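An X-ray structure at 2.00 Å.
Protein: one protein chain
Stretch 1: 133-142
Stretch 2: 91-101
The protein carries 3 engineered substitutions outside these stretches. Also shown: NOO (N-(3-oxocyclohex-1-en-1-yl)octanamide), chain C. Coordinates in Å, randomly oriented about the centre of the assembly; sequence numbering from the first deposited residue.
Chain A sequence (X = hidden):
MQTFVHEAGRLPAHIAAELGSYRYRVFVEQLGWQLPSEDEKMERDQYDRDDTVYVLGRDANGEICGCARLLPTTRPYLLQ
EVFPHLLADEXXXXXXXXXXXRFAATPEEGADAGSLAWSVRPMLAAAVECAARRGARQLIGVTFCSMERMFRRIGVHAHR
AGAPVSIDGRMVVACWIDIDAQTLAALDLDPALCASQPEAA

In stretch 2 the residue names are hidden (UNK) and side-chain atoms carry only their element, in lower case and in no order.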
# COMPACT_ATOMS: atom_id res chain seq x y z
N ARG A 133 11.30 -0.63 -9.84
CA ARG A 133 12.74 -0.39 -9.81
C ARG A 133 13.46 -1.38 -8.92
O ARG A 133 14.67 -1.57 -9.04
CB ARG A 133 13.02 1.04 -9.33
CG ARG A 133 12.55 2.10 -10.32
CD ARG A 133 12.78 3.51 -9.80
NE ARG A 133 12.37 4.51 -10.77
CZ ARG A 133 12.34 5.82 -10.54
NH1 ARG A 133 12.70 6.30 -9.35
NH2 ARG A 133 11.96 6.66 -11.50
N ARG A 134 12.72 -2.01 -8.02
CA ARG A 134 13.28 -3.00 -7.10
C ARG A 134 13.12 -4.41 -7.66
O ARG A 134 13.40 -5.39 -6.97
CB ARG A 134 12.58 -2.90 -5.74
CG ARG A 134 12.84 -1.58 -5.02
CD ARG A 134 14.31 -1.43 -4.71
NE ARG A 134 14.70 -2.24 -3.56
CZ ARG A 134 14.67 -1.80 -2.30
NH1 ARG A 134 14.27 -0.56 -2.05
NH2 ARG A 134 15.03 -2.60 -1.31
N GLY A 135 12.66 -4.50 -8.90
CA GLY A 135 12.49 -5.79 -9.55
C GLY A 135 11.12 -6.43 -9.50
O GLY A 135 10.95 -7.54 -10.00
N ALA A 136 10.13 -5.76 -8.92
CA ALA A 136 8.80 -6.33 -8.85
C ALA A 136 8.07 -6.28 -10.19
O ALA A 136 8.18 -5.30 -10.93
CB ALA A 136 7.97 -5.59 -7.80
N ARG A 137 7.34 -7.35 -10.50
CA ARG A 137 6.57 -7.43 -11.73
C ARG A 137 5.08 -7.41 -11.39
O ARG A 137 4.23 -7.25 -12.27
CB ARG A 137 6.94 -8.71 -12.49
CG ARG A 137 8.37 -8.65 -13.04
CD ARG A 137 8.84 -9.97 -13.62
NE ARG A 137 10.17 -9.81 -14.22
CZ ARG A 137 10.81 -10.77 -14.87
NH1 ARG A 137 10.26 -11.97 -15.01
NH2 ARG A 137 12.00 -10.53 -15.41
N GLN A 138 4.78 -7.57 -10.11
CA GLN A 138 3.41 -7.54 -9.62
C GLN A 138 3.34 -7.07 -8.17
O GLN A 138 4.31 -7.20 -7.41
CB GLN A 138 2.78 -8.93 -9.66
CG GLN A 138 2.46 -9.49 -11.02
CD GLN A 138 1.92 -10.90 -10.92
OE1 GLN A 138 2.61 -11.80 -10.45
NE2 GLN A 138 0.68 -11.10 -11.34
N LEU A 139 2.19 -6.51 -7.81
CA LEU A 139 1.93 -6.08 -6.45
C LEU A 139 0.74 -6.91 -6.01
O LEU A 139 -0.11 -7.28 -6.83
CB LEU A 139 1.56 -4.60 -6.38
CG LEU A 139 2.61 -3.55 -6.74
CD1 LEU A 139 1.99 -2.18 -6.56
CD2 LEU A 139 3.83 -3.71 -5.86
N ILE A 140 0.68 -7.23 -4.72
CA ILE A 140 -0.43 -8.00 -4.17
C ILE A 140 -0.78 -7.41 -2.82
O ILE A 140 0.07 -6.84 -2.14
CB ILE A 140 -0.06 -9.49 -4.03
CG1 ILE A 140 -1.32 -10.30 -3.71
CG2 ILE A 140 1.00 -9.68 -2.95
CD1 ILE A 140 -1.13 -11.80 -3.77
N GLY A 141 -2.05 -7.52 -2.42
CA GLY A 141 -2.45 -6.98 -1.14
C GLY A 141 -3.95 -6.94 -0.93
O GLY A 141 -4.73 -6.94 -1.89
N VAL A 142 -4.36 -6.91 0.33
CA VAL A 142 -5.77 -6.85 0.65
C VAL A 142 -6.22 -5.42 0.44
O VAL A 142 -5.64 -4.49 1.00
CB VAL A 142 -6.02 -7.25 2.12
CG1 VAL A 142 -7.50 -7.16 2.43
CG2 VAL A 142 -5.51 -8.65 2.37
N UNK A 91 0.15 -18.13 -0.58
CA UNK A 91 0.80 -16.83 -0.66
C UNK A 91 2.16 -16.93 -1.34
O UNK A 91 2.99 -17.75 -0.97
c UNK A 91 0.96 -16.23 0.73
N UNK A 92 2.41 -16.07 -2.33
CA UNK A 92 3.67 -16.07 -3.06
C UNK A 92 4.89 -15.57 -2.28
O UNK A 92 4.78 -14.73 -1.39
c UNK A 92 1.51 -15.02 -2.83
c UNK A 92 2.43 -14.15 -3.65
c UNK A 92 3.36 -15.17 -4.26
N UNK A 93 6.04 -16.15 -2.62
CA UNK A 93 7.32 -15.76 -2.05
C UNK A 93 8.17 -15.66 -3.30
O UNK A 93 8.74 -16.65 -3.76
n UNK A 93 10.62 -18.52 0.91
c UNK A 93 10.38 -17.37 1.52
n UNK A 93 9.13 -16.96 1.70
c UNK A 93 7.13 -16.91 0.23
c UNK A 93 7.94 -17.69 1.27
n UNK A 93 11.39 -16.64 1.95
c UNK A 93 7.88 -16.82 -1.09
N UNK A 94 8.23 -14.46 -3.86
CA UNK A 94 8.96 -14.23 -5.09
C UNK A 94 9.60 -12.86 -5.15
O UNK A 94 9.06 -11.89 -4.60
o UNK A 94 8.49 -13.80 -7.46
c UNK A 94 8.00 -14.41 -6.28
N UNK A 95 10.74 -12.77 -5.80
CA UNK A 95 11.42 -11.50 -5.94
C UNK A 95 10.60 -10.62 -6.89
O UNK A 95 10.74 -9.40 -6.90
c UNK A 95 12.81 -11.71 -6.50
N UNK A 96 9.73 -11.25 -7.68
CA UNK A 96 8.91 -10.50 -8.62
C UNK A 96 7.59 -10.00 -8.05
O UNK A 96 6.82 -9.37 -8.77
n UNK A 96 11.33 -12.60 -12.00
c UNK A 96 9.83 -11.73 -10.65
c UNK A 96 8.61 -11.35 -9.86
n UNK A 96 10.98 -10.98 -10.64
c UNK A 96 10.05 -12.75 -11.51
c UNK A 96 11.87 -11.52 -11.46
N UNK A 97 7.33 -10.28 -6.78
CA UNK A 97 6.09 -9.84 -6.15
C UNK A 97 6.34 -9.11 -4.83
O UNK A 97 7.07 -9.60 -3.97
c UNK A 97 4.82 -11.77 -7.13
c UNK A 97 5.14 -11.03 -5.86
c UNK A 97 3.86 -10.52 -5.22
N UNK A 98 5.74 -7.93 -4.70
CA UNK A 98 5.85 -7.12 -3.49
C UNK A 98 4.44 -6.87 -2.98
O UNK A 98 3.50 -6.83 -3.76
c UNK A 98 8.84 -6.57 -4.56
c UNK A 98 11.32 -4.86 -2.59
c UNK A 98 8.03 -5.80 -3.78
c UNK A 98 8.89 -5.04 -2.93
c UNK A 98 9.78 -3.55 -1.27
c UNK A 98 11.08 -3.93 -1.60
n UNK A 98 10.16 -6.34 -4.25
c UNK A 98 6.52 -5.77 -3.80
c UNK A 98 8.67 -4.09 -1.92
c UNK A 98 10.22 -5.41 -3.24
N UNK A 99 4.29 -6.72 -1.66
CA UNK A 99 2.98 -6.47 -1.09
C UNK A 99 2.75 -5.00 -0.79
O UNK A 99 3.59 -4.33 -0.17
o UNK A 99 2.18 -6.93 3.11
c UNK A 99 1.33 -7.36 2.31
o UNK A 99 0.41 -8.13 2.64
c UNK A 99 2.78 -7.25 0.22
c UNK A 99 1.43 -6.93 0.86
N UNK A 100 1.60 -4.50 -1.21
CA UNK A 100 1.22 -3.11 -0.97
C UNK A 100 0.20 -3.13 0.17
O UNK A 100 -0.81 -3.82 0.08
c UNK A 100 1.25 -0.15 -1.76
c UNK A 100 0.09 -1.06 -2.12
c UNK A 100 -0.55 -0.63 -3.43
c UNK A 100 0.59 -2.51 -2.22
N UNK A 101 0.48 -2.40 1.24
CA UNK A 101 -0.43 -2.34 2.38
C UNK A 101 -0.51 -0.92 2.94
O UNK A 101 0.18 -0.03 2.46
o UNK A 101 1.32 -3.03 3.91
c UNK A 101 0.00 -3.31 3.48
C1 NOO C . -8.93 2.88 1.85
O1 NOO C . -9.96 3.08 1.22
C2 NOO C . -7.95 1.76 1.49
C3 NOO C . -7.16 1.12 2.46
C4 NOO C . -7.15 1.72 3.88
C5 NOO C . -7.38 3.29 3.94
C6 NOO C . -8.60 3.76 3.10
N7 NOO C . -6.36 -0.08 2.23
C8 NOO C . -5.05 -0.49 2.58
O8 NOO C . -4.59 -0.46 3.72
C9 NOO C . -4.09 -1.02 1.49
C10 NOO C . -4.64 -1.38 0.09
C11 NOO C . -3.76 -2.50 -0.54
C12 NOO C . -3.55 -2.30 -2.05
C13 NOO C . -2.78 -3.50 -2.66
C14 NOO C . -3.19 -3.75 -4.12
C15 NOO C . -2.27 -4.77 -4.80
O HOH W 1 12.31 -7.51 -5.90
O HOH W 2 -2.03 -7.04 2.22
O HOH W 3 -3.11 -4.56 2.59

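Position 91 carries a single side-chain carbon, which makes no contact with stretch 1; one carbon defines Ala91. At 92, three carbons close a ring onto the backbone N, the signature of Pro92. Its CD lies 4.3 Å from Ile140 CD1, an apolar contact. Position 93 has three carbons, a nitrogen, then a carbon bearing two more nitrogens: a guanidinium, hence Arg93, which extends out of reach of stretch 1. Position 94 shows one carbon and one oxygen and makes no contact across; with no second branch it is Ser94. Its OG accepts a hydrogen bond from the backbone N of position 96 (2.8 Å), within a type I turn that runs from Ser94 to position 97.

Position 95 again has one carbon, so Ala95. Its carbonyl O and Arg134 O both accept from water 1, at 2.7 and 2.6 Å. Position 96 has one carbon leading to a five-membered ring of three carbons and two nitrogens, an imidazole: His96. The Arg137 guanidinium stacks flat on this ring, centres 3.8 Å apart and planes at 17°; ND1 gives a weak hydrogen bond to Gly135 O (3.5 Å).

Position 97 holds three carbons, forked at the first, as in Val97; CG1 packs 3.7 Å from Ile140 CG2. At 98, one carbon precedes fused five- and six-membered rings of eight carbons and one nitrogen, an indole: Trp98. CD1 meets Ala136 CB at 3.5 Å, CZ2 lies 3.9 Å from Arg134 CB, and NE1 donates to water 1 (3.0 Å).

Position 99 has three carbons, the third carrying two oxygens, which is Glu99. Water 2 donates to OE2 (2.7 Å) and accepts from Val142 N (3.0 Å), linking the carboxylate to stretch 1. Position 100 has four carbons forked at the second, Leu100, with CD2 4.3 Å from Leu139 CD1. Position 101, one carbon and one oxygen, is Ser101, whose side chain makes no contact with stretch 1.

The contact is a parallel strand pairing. His96 O accepts from both Arg137 N (2.7 Å) and Gln138 N (3.0 Å), fixing the register at its start. The ladder then alternates: Trp98 N to Gln138 O (3.1 Å), Ile140 N to Trp98 O (3.0 Å), Leu100 N to Ile140 O (2.9 Å). Val97 and Ile140 share one sheet face, Trp98 and Leu139 the other. An ideal CB on Gly141 would fall 2.3 Å from Leu100 O, a clash that glycine avoids.

Stretch 2 91-101: APRSAHVWELS
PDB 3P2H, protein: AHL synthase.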